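Local coordinates for xylulose kinase (PDB 3I8B), which probably catalyses the ATP-dependent phosphorylation of D-xylulose to D-xylulose 5-phosphate, at residues G40-W48 against V86-D95; N305-S315 against G322-T330. All coordinates share one frame; numbering follows the deposited sequence.

Contact 1 of 2, residues G40-W48 against V86-D95; sequences GTSVDPSYW and VIRDAMLWND
V43 and A90 form the hydrogen-bonded pair of a two-stranded antiparallel sheet (strands 42-43 and 90-91) in the FGGY N-terminal domain, just ahead of helix 46-58, with V43 N bound to A90 O at 2.9 Å and A90 N to V43 O at 2.8 Å; L92 N extends the pairing to T41 O. Beside this pair lies an apolar cluster. L92 CD1 meets V43 CG1, while CD2 sits at the edge of the W48 indole, 3.7 Å from CZ2. The A90 methyl comes within 3.5 Å of W48 CH2, and V86 CG1 reaches P45 CD at 3.9 Å. W170 of helix 167-175 packs on P45, W48 and V86.

D89 lays its carboxylate along the V43-D44 peptide, with CG 3.7 Å from V43 C. An alanine here would keep the CB contact but would probably leave V43 C and D44 N less covered. D95 OD2 is held by K146. The chemistry is thus divided: P45 and W48, at the helix start, pack on V86, A90 and L92, D44 OD1 caps S46 N from above its carboxylate plane (3.0 Å), and two waters bridge the hydroxyls of T41 and S42 to D95 OD1 and R88 NH2.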
loop_
_atom_site.group_PDB
_atom_site.type_symbol
_atom_site.label_atom_id
_atom_site.label_comp_id
_atom_site.label_asym_id
_atom_site.label_seq_id
_atom_site.Cartn_x
_atom_site.Cartn_y
_atom_site.Cartn_z
ATOM N N GLY A 40 -15.380 4.599 -8.539
ATOM C CA GLY A 40 -14.561 5.405 -9.423
ATOM C C GLY A 40 -13.101 5.421 -9.024
ATOM O O GLY A 40 -12.753 5.260 -7.843
ATOM N N THR A 41 -12.243 5.630 -10.021
ATOM C CA THR A 41 -10.798 5.658 -9.825
ATOM C C THR A 41 -10.326 7.101 -9.665
ATOM O O THR A 41 -9.133 7.374 -9.495
ATOM C CB THR A 41 -10.079 5.013 -11.020
ATOM O OG1 THR A 41 -10.415 5.729 -12.219
ATOM C CG2 THR A 41 -10.512 3.566 -11.158
ATOM N N SER A 42 -11.283 8.017 -9.755
ATOM C CA SER A 42 -11.086 9.422 -9.430
ATOM C C SER A 42 -12.329 9.882 -8.650
ATOM O O SER A 42 -13.418 9.343 -8.853
ATOM C CB SER A 42 -10.901 10.251 -10.706
ATOM O OG SER A 42 -9.617 10.031 -11.287
ATOM N N VAL A 43 -12.181 10.861 -7.761
ATOM C CA VAL A 43 -13.301 11.225 -6.891
ATOM C C VAL A 43 -13.132 12.590 -6.221
ATOM O O VAL A 43 -12.023 13.056 -6.009
ATOM C CB VAL A 43 -13.543 10.122 -5.820
ATOM C CG1 VAL A 43 -12.401 10.090 -4.818
ATOM C CG2 VAL A 43 -14.891 10.324 -5.113
ATOM N N ASP A 44 -14.248 13.237 -5.926
ATOM C CA ASP A 44 -14.251 14.496 -5.187
ATOM C C ASP A 44 -14.087 14.201 -3.691
ATOM O O ASP A 44 -14.943 13.538 -3.091
ATOM C CB ASP A 44 -15.582 15.210 -5.441
ATOM C CG ASP A 44 -15.658 16.580 -4.791
ATOM O OD1 ASP A 44 -14.805 16.917 -3.943
ATOM O OD2 ASP A 44 -16.597 17.331 -5.127
ATOM N N PRO A 45 -12.992 14.682 -3.084
ATOM C CA PRO A 45 -12.740 14.409 -1.659
ATOM C C PRO A 45 -13.890 14.828 -0.735
ATOM O O PRO A 45 -13.976 14.314 0.388
ATOM C CB PRO A 45 -11.484 15.234 -1.370
ATOM C CG PRO A 45 -10.758 15.248 -2.701
ATOM C CD PRO A 45 -11.861 15.391 -3.716
ATOM N N SER A 46 -14.746 15.744 -1.188
ATOM C CA SER A 46 -15.976 16.072 -0.453
ATOM C C SER A 46 -16.710 14.807 -0.011
ATOM O O SER A 46 -17.297 14.776 1.056
ATOM C CB SER A 46 -16.935 16.921 -1.297
ATOM O OG SER A 46 -16.494 18.265 -1.362
ATOM N N TYR A 47 -16.704 13.779 -0.849
ATOM C CA TYR A 47 -17.332 12.517 -0.461
ATOM C C TYR A 47 -16.597 11.797 0.663
ATOM O O TYR A 47 -17.225 11.078 1.429
ATOM C CB TYR A 47 -17.478 11.581 -1.656
ATOM C CG TYR A 47 -18.500 12.060 -2.646
ATOM C CD1 TYR A 47 -19.862 11.939 -2.377
ATOM C CD2 TYR A 47 -18.113 12.636 -3.847
ATOM C CE1 TYR A 47 -20.813 12.377 -3.285
ATOM C CE2 TYR A 47 -19.062 13.082 -4.765
ATOM C CZ TYR A 47 -20.406 12.945 -4.476
ATOM O OH TYR A 47 -21.349 13.382 -5.376
ATOM N N TRP A 48 -15.278 11.975 0.754
ATOM C CA TRP A 48 -14.520 11.366 1.844
ATOM C C TRP A 48 -14.827 12.069 3.155
ATOM O O TRP A 48 -14.883 11.430 4.210
ATOM C CB TRP A 48 -13.010 11.437 1.618
ATOM C CG TRP A 48 -12.512 10.785 0.386
ATOM C CD1 TRP A 48 -13.078 9.739 -0.295
ATOM C CD2 TRP A 48 -11.300 11.103 -0.293
ATOM N NE1 TRP A 48 -12.292 9.404 -1.377
ATOM C CE2 TRP A 48 -11.196 10.233 -1.401
ATOM C CE3 TRP A 48 -10.294 12.055 -0.082
ATOM C CZ2 TRP A 48 -10.125 10.280 -2.292
ATOM C CZ3 TRP A 48 -9.230 12.102 -0.972
ATOM C CH2 TRP A 48 -9.155 11.224 -2.064
ATOM N N VAL A 86 -10.188 22.175 -3.036
ATOM C CA VAL A 86 -9.709 21.111 -3.907
ATOM C C VAL A 86 -9.874 21.569 -5.349
ATOM O O VAL A 86 -10.965 21.937 -5.761
ATOM C CB VAL A 86 -10.469 19.785 -3.661
ATOM C CG1 VAL A 86 -10.084 18.747 -4.711
ATOM C CG2 VAL A 86 -10.171 19.263 -2.244
ATOM N N ILE A 87 -8.784 21.550 -6.110
ATOM C CA ILE A 87 -8.771 22.069 -7.483
ATOM C C ILE A 87 -9.559 21.236 -8.529
ATOM O O ILE A 87 -10.252 21.794 -9.381
ATOM C CB ILE A 87 -7.309 22.301 -7.978
ATOM C CG1 ILE A 87 -6.661 23.449 -7.186
ATOM C CG2 ILE A 87 -7.296 22.604 -9.479
ATOM C CD1 ILE A 87 -5.134 23.524 -7.297
ATOM N N ARG A 88 -9.431 19.916 -8.460
ATOM C CA ARG A 88 -10.041 18.992 -9.418
ATOM C C ARG A 88 -10.095 17.657 -8.694
ATOM O O ARG A 88 -9.493 17.511 -7.640
ATOM C CB ARG A 88 -9.148 18.802 -10.649
ATOM C CG ARG A 88 -7.998 17.885 -10.271
ATOM C CD ARG A 88 -7.300 17.128 -11.336
ATOM N NE ARG A 88 -8.051 16.831 -12.544
ATOM C CZ ARG A 88 -8.689 15.697 -12.799
ATOM N NH1 ARG A 88 -9.283 15.560 -13.975
ATOM N NH2 ARG A 88 -8.751 14.721 -11.897
ATOM N N ASP A 89 -10.767 16.664 -9.274
ATOM C CA ASP A 89 -10.925 15.377 -8.592
ATOM C C ASP A 89 -9.615 14.696 -8.199
ATOM O O ASP A 89 -8.622 14.770 -8.907
ATOM C CB ASP A 89 -11.762 14.414 -9.436
ATOM C CG ASP A 89 -13.252 14.656 -9.292
ATOM O OD1 ASP A 89 -13.651 15.689 -8.720
ATOM O OD2 ASP A 89 -14.019 13.803 -9.761
ATOM N N ALA A 90 -9.622 14.031 -7.048
ATOM C CA ALA A 90 -8.466 13.269 -6.647
ATOM C C ALA A 90 -8.328 12.110 -7.598
ATOM O O ALA A 90 -9.326 11.478 -7.963
ATOM C CB ALA A 90 -8.608 12.777 -5.197
HETATM N N MSE A 91 -7.095 11.838 -8.014
HETATM C CA MSE A 91 -6.824 10.694 -8.880
HETATM C C MSE A 91 -6.144 9.623 -8.057
HETATM O O MSE A 91 -5.099 9.865 -7.444
HETATM C CB MSE A 91 -5.946 11.111 -10.059
HETATM C CG MSE A 91 -6.528 12.293 -10.819
HETATM SE SE MSE A 91 -5.291 12.954 -12.183
HETATM C CE MSE A 91 -5.371 11.406 -13.408
ATOM N N LEU A 92 -6.744 8.441 -8.058
ATOM C CA LEU A 92 -6.468 7.426 -7.058
ATOM C C LEU A 92 -5.458 6.378 -7.509
ATOM O O LEU A 92 -5.047 6.349 -8.687
ATOM C CB LEU A 92 -7.788 6.765 -6.636
ATOM C CG LEU A 92 -8.876 7.742 -6.172
ATOM C CD1 LEU A 92 -10.098 6.987 -5.585
ATOM C CD2 LEU A 92 -8.303 8.740 -5.155
ATOM N N TRP A 93 -5.063 5.517 -6.572
ATOM C CA TRP A 93 -4.060 4.486 -6.838
ATOM C C TRP A 93 -4.417 3.630 -8.061
ATOM O O TRP A 93 -3.527 3.126 -8.756
ATOM C CB TRP A 93 -3.887 3.570 -5.623
ATOM C CG TRP A 93 -5.117 2.736 -5.361
ATOM C CD1 TRP A 93 -6.242 3.131 -4.707
ATOM C CD2 TRP A 93 -5.349 1.380 -5.780
ATOM N NE1 TRP A 93 -7.159 2.105 -4.679
ATOM C CE2 TRP A 93 -6.638 1.019 -5.328
ATOM C CE3 TRP A 93 -4.590 0.435 -6.480
ATOM C CZ2 TRP A 93 -7.191 -0.252 -5.553
ATOM C CZ3 TRP A 93 -5.145 -0.833 -6.712
ATOM C CH2 TRP A 93 -6.433 -1.159 -6.248
ATOM N N ASN A 94 -5.713 3.463 -8.311
ATOM C CA ASN A 94 -6.182 2.599 -9.398
ATOM C C ASN A 94 -6.608 3.341 -10.659
ATOM O O ASN A 94 -7.104 2.729 -11.604
ATOM C CB ASN A 94 -7.310 1.666 -8.931
ATOM C CG ASN A 94 -8.477 2.416 -8.294
ATOM O OD1 ASN A 94 -8.429 3.626 -8.116
ATOM N ND2 ASN A 94 -9.539 1.689 -7.964
ATOM N N ASP A 95 -6.442 4.657 -10.665
ATOM C CA ASP A 95 -6.546 5.415 -11.906
ATOM C C ASP A 95 -5.381 5.018 -12.808
ATOM O O ASP A 95 -4.235 4.945 -12.361
ATOM C CB ASP A 95 -6.484 6.918 -11.639
ATOM C CG ASP A 95 -6.236 7.728 -12.911
ATOM O OD1 ASP A 95 -7.177 7.855 -13.714
ATOM O OD2 ASP A 95 -5.104 8.252 -13.096
HETATM O O HOH W 1 -12.364 2.493 -7.443
HETATM O O HOH W 2 -9.631 8.030 -12.975
HETATM O O HOH W 3 -9.749 12.229 -13.080
#

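Contact 2 of 2, residues N305-S315 against G322-T330; sequences NPTYDLTGAVS and GHYLPLACT
S315 and L327 supply the backbone bonds of this contact, forming an antiparallel hydrogen-bonded pair in which S315 N reaches L327 O at 2.9 Å and L327 N reaches S315 O at 3.0 Å. The S315 carbonyl takes a further, weaker approach from a CA-H: P326 CA lies 3.3 Å from S315 O. The S315 hydroxyl turns to another partner, Y142 OH.

A second set of polar bonds, within the loop itself, shapes the approach to this pair. D309 OD2 accepts from V314 N at 2.7 Å, in a nearly straight bond (175° at the hydrogen) on the anti side of the carboxylate, and from A313 N at 3.0 Å, which comes from above the carboxylate plane. One carboxylate oxygen therefore grips two successive amides just ahead of S315, which probably helps set the course of the chain into strand 315-318.

P306 CA makes a CH-pi contact over the face of the Y324 ring, 3.8 Å from the centroid and only 10° off the normal; P306 CD adds apolar contact at Y324 CE2, 3.6 Å away. R196 makes a cation-pi contact with the same ring.

Packing around P326 completes the account. T307 OG1 lies 3.6 Å from P326 CB, the two side chains crossing at about a right angle. V314 CG1, swung opposite its own backbone N (chi1 -166°), touches P326 CB and lies against the L327 carbonyl oxygen.

In the fold, strands 315-318 and 324-330 make a beta hairpin at the edge of the mixed sheet of the FGGY C-terminal domain. Strand 324-330 runs between the outermost strand 315-318 and strand 297-301, while L417 of helix 396-420 packs on D309 and V314, and helix 274-281 receives L325 and L327.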
loop_
_atom_site.group_PDB
_atom_site.type_symbol
_atom_site.label_atom_id
_atom_site.label_comp_id
_atom_site.label_asym_id
_atom_site.label_seq_id
_atom_site.Cartn_x
_atom_site.Cartn_y
_atom_site.Cartn_z
ATOM N N ASN A 305 16.308 -1.969 7.242
ATOM C CA ASN A 305 17.035 -0.998 6.424
ATOM C C ASN A 305 16.296 -0.699 5.122
ATOM O O ASN A 305 15.423 -1.471 4.726
ATOM C CB ASN A 305 18.441 -1.523 6.128
ATOM C CG ASN A 305 19.260 -1.739 7.397
ATOM O OD1 ASN A 305 19.781 -2.828 7.637
ATOM N ND2 ASN A 305 19.358 -0.707 8.219
ATOM N N PRO A 306 16.634 0.426 4.457
ATOM C CA PRO A 306 16.017 0.731 3.155
ATOM C C PRO A 306 16.220 -0.434 2.197
ATOM O O PRO A 306 17.203 -1.161 2.349
ATOM C CB PRO A 306 16.810 1.945 2.659
ATOM C CG PRO A 306 17.320 2.605 3.916
ATOM C CD PRO A 306 17.530 1.502 4.924
ATOM N N THR A 307 15.310 -0.605 1.245
ATOM C CA THR A 307 15.381 -1.696 0.271
ATOM C C THR A 307 15.292 -1.143 -1.150
ATOM O O THR A 307 14.490 -0.244 -1.429
ATOM C CB THR A 307 14.250 -2.733 0.487
ATOM O OG1 THR A 307 12.983 -2.071 0.448
ATOM C CG2 THR A 307 14.405 -3.436 1.838
ATOM N N TYR A 308 16.115 -1.690 -2.045
ATOM C CA TYR A 308 16.262 -1.142 -3.393
ATOM C C TYR A 308 16.217 -2.224 -4.477
ATOM O O TYR A 308 17.237 -2.811 -4.811
ATOM C CB TYR A 308 17.579 -0.361 -3.493
ATOM C CG TYR A 308 17.647 0.862 -2.608
ATOM C CD1 TYR A 308 17.022 2.041 -2.982
ATOM C CD2 TYR A 308 18.349 0.843 -1.404
ATOM C CE1 TYR A 308 17.068 3.161 -2.180
ATOM C CE2 TYR A 308 18.409 1.968 -0.592
ATOM C CZ TYR A 308 17.768 3.124 -0.990
ATOM O OH TYR A 308 17.817 4.250 -0.208
ATOM N N ASP A 309 15.036 -2.492 -5.018
ATOM C CA ASP A 309 14.921 -3.391 -6.161
ATOM C C ASP A 309 15.184 -2.621 -7.467
ATOM O O ASP A 309 14.270 -2.033 -8.033
ATOM C CB ASP A 309 13.541 -4.052 -6.189
ATOM C CG ASP A 309 13.310 -4.872 -7.452
ATOM O OD1 ASP A 309 14.289 -5.111 -8.198
ATOM O OD2 ASP A 309 12.148 -5.268 -7.698
ATOM N N LEU A 310 16.436 -2.626 -7.926
ATOM C CA LEU A 310 16.855 -1.849 -9.099
ATOM C C LEU A 310 16.047 -2.199 -10.339
ATOM O O LEU A 310 16.037 -1.472 -11.339
ATOM C CB LEU A 310 18.352 -2.049 -9.373
ATOM C CG LEU A 310 19.260 -1.690 -8.196
ATOM C CD1 LEU A 310 20.737 -1.793 -8.580
ATOM C CD2 LEU A 310 18.919 -0.296 -7.662
ATOM N N THR A 311 15.364 -3.326 -10.244
ATOM C CA THR A 311 14.478 -3.840 -11.273
ATOM C C THR A 311 13.164 -3.054 -11.372
ATOM O O THR A 311 12.542 -2.992 -12.434
ATOM C CB THR A 311 14.175 -5.306 -10.933
ATOM O OG1 THR A 311 14.907 -6.167 -11.808
ATOM C CG2 THR A 311 12.705 -5.593 -10.987
ATOM N N GLY A 312 12.733 -2.472 -10.254
ATOM C CA GLY A 312 11.515 -1.684 -10.226
ATOM C C GLY A 312 10.251 -2.512 -10.076
ATOM O O GLY A 312 9.157 -2.049 -10.414
ATOM N N ALA A 313 10.393 -3.740 -9.583
ATOM C CA ALA A 313 9.236 -4.570 -9.273
ATOM C C ALA A 313 8.761 -4.281 -7.844
ATOM O O ALA A 313 7.609 -3.909 -7.607
ATOM C CB ALA A 313 9.576 -6.049 -9.421
ATOM N N VAL A 314 9.660 -4.476 -6.895
ATOM C CA VAL A 314 9.326 -4.249 -5.502
ATOM C C VAL A 314 9.417 -2.764 -5.181
ATOM O O VAL A 314 10.450 -2.134 -5.395
ATOM C CB VAL A 314 10.234 -5.065 -4.555
ATOM C CG1 VAL A 314 9.655 -5.071 -3.150
ATOM C CG2 VAL A 314 10.384 -6.489 -5.063
ATOM N N SER A 315 8.318 -2.219 -4.666
ATOM C CA SER A 315 8.275 -0.851 -4.158
ATOM C C SER A 315 9.107 -0.692 -2.877
ATOM O O SER A 315 9.127 -1.571 -2.015
ATOM C CB SER A 315 6.827 -0.448 -3.860
ATOM O OG SER A 315 6.042 -0.383 -5.037
ATOM N N GLY A 322 9.034 3.538 11.896
ATOM C CA GLY A 322 10.324 4.143 11.635
ATOM C C GLY A 322 11.197 3.275 10.749
ATOM O O GLY A 322 12.379 3.554 10.570
ATOM N N HIS A 323 10.618 2.222 10.189
ATOM C CA HIS A 323 11.398 1.305 9.369
ATOM C C HIS A 323 10.932 1.241 7.916
ATOM O O HIS A 323 10.437 2.229 7.373
ATOM C CB HIS A 323 11.426 -0.080 10.022
ATOM C CG HIS A 323 12.052 -0.069 11.378
ATOM N ND1 HIS A 323 11.309 -0.055 12.543
ATOM C CD2 HIS A 323 13.350 -0.029 11.761
ATOM C CE1 HIS A 323 12.122 -0.031 13.582
ATOM N NE2 HIS A 323 13.368 -0.010 13.135
ATOM N N TYR A 324 11.072 0.074 7.294
ATOM C CA TYR A 324 10.840 -0.024 5.859
ATOM C C TYR A 324 9.870 -1.124 5.454
ATOM O O TYR A 324 9.774 -2.158 6.119
ATOM C CB TYR A 324 12.180 -0.106 5.119
ATOM C CG TYR A 324 12.962 1.161 5.344
ATOM C CD1 TYR A 324 12.782 2.269 4.515
ATOM C CD2 TYR A 324 13.840 1.280 6.411
ATOM C CE1 TYR A 324 13.462 3.452 4.739
ATOM C CE2 TYR A 324 14.532 2.471 6.643
ATOM C CZ TYR A 324 14.329 3.552 5.803
ATOM O OH TYR A 324 15.007 4.733 6.010
ATOM N N LEU A 325 9.147 -0.855 4.367
ATOM C CA LEU A 325 8.101 -1.725 3.843
ATOM C C LEU A 325 8.309 -2.062 2.351
ATOM O O LEU A 325 7.629 -1.518 1.470
ATOM C CB LEU A 325 6.730 -1.063 4.039
ATOM C CG LEU A 325 5.501 -1.954 3.826
ATOM C CD1 LEU A 325 5.284 -2.802 5.058
ATOM C CD2 LEU A 325 4.268 -1.114 3.536
ATOM N N PRO A 326 9.275 -2.942 2.061
ATOM C CA PRO A 326 9.360 -3.476 0.694
ATOM C C PRO A 326 8.034 -4.120 0.337
ATOM O O PRO A 326 7.558 -4.985 1.068
ATOM C CB PRO A 326 10.453 -4.554 0.804
ATOM C CG PRO A 326 10.571 -4.830 2.307
ATOM C CD PRO A 326 10.362 -3.463 2.906
ATOM N N LEU A 327 7.442 -3.705 -0.777
ATOM C CA LEU A 327 6.096 -4.130 -1.116
ATOM C C LEU A 327 6.039 -4.690 -2.534
ATOM O O LEU A 327 6.385 -4.000 -3.492
ATOM C CB LEU A 327 5.136 -2.954 -0.995
ATOM C CG LEU A 327 3.672 -3.363 -1.124
ATOM C CD1 LEU A 327 2.992 -3.250 0.224
ATOM C CD2 LEU A 327 2.985 -2.470 -2.147
ATOM N N ALA A 328 5.596 -5.937 -2.650
ATOM C CA ALA A 328 5.593 -6.649 -3.916
ATOM C C ALA A 328 4.180 -6.965 -4.371
ATOM O O ALA A 328 3.523 -7.847 -3.811
ATOM C CB ALA A 328 6.394 -7.930 -3.791
ATOM N N CYS A 329 3.714 -6.258 -5.395
ATOM C CA CYS A 329 2.397 -6.536 -5.958
ATOM C C CYS A 329 2.461 -7.586 -7.064
ATOM O O CYS A 329 3.346 -7.548 -7.913
ATOM C CB CYS A 329 1.756 -5.260 -6.505
ATOM S SG CYS A 329 1.528 -3.998 -5.254
ATOM N N THR A 330 1.526 -8.530 -7.031
ATOM C CA THR A 330 1.390 -9.505 -8.099
ATOM C C THR A 330 0.023 -9.339 -8.764
ATOM O O THR A 330 -1.007 -9.277 -8.089
ATOM C CB THR A 330 1.570 -10.946 -7.570
ATOM O OG1 THR A 330 0.838 -11.107 -6.343
ATOM C CG2 THR A 330 3.049 -11.247 -7.319
#

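In the fold
The two contacts belong to different halves of this FGGY kinase, contact 1 in the N-terminal domain and contact 2 in the C-terminal one, and follow one another along the chain. Their centres are 26 Å apart, yet their nearest atoms come within about 8 Å without touching. Both approach the predicted substrate-binding pair: the side chain of L92 is about 7 Å from that of H75, and the side chain of L325 about 5 Å from that of Q74. Contact 2 also lies near the predicted proton acceptor, with the L327 and D274 side chains about 7 Å apart. At the far end of contact 1, the V86 side chain lies about 10 Å from that of L192, a magnesium-site residue.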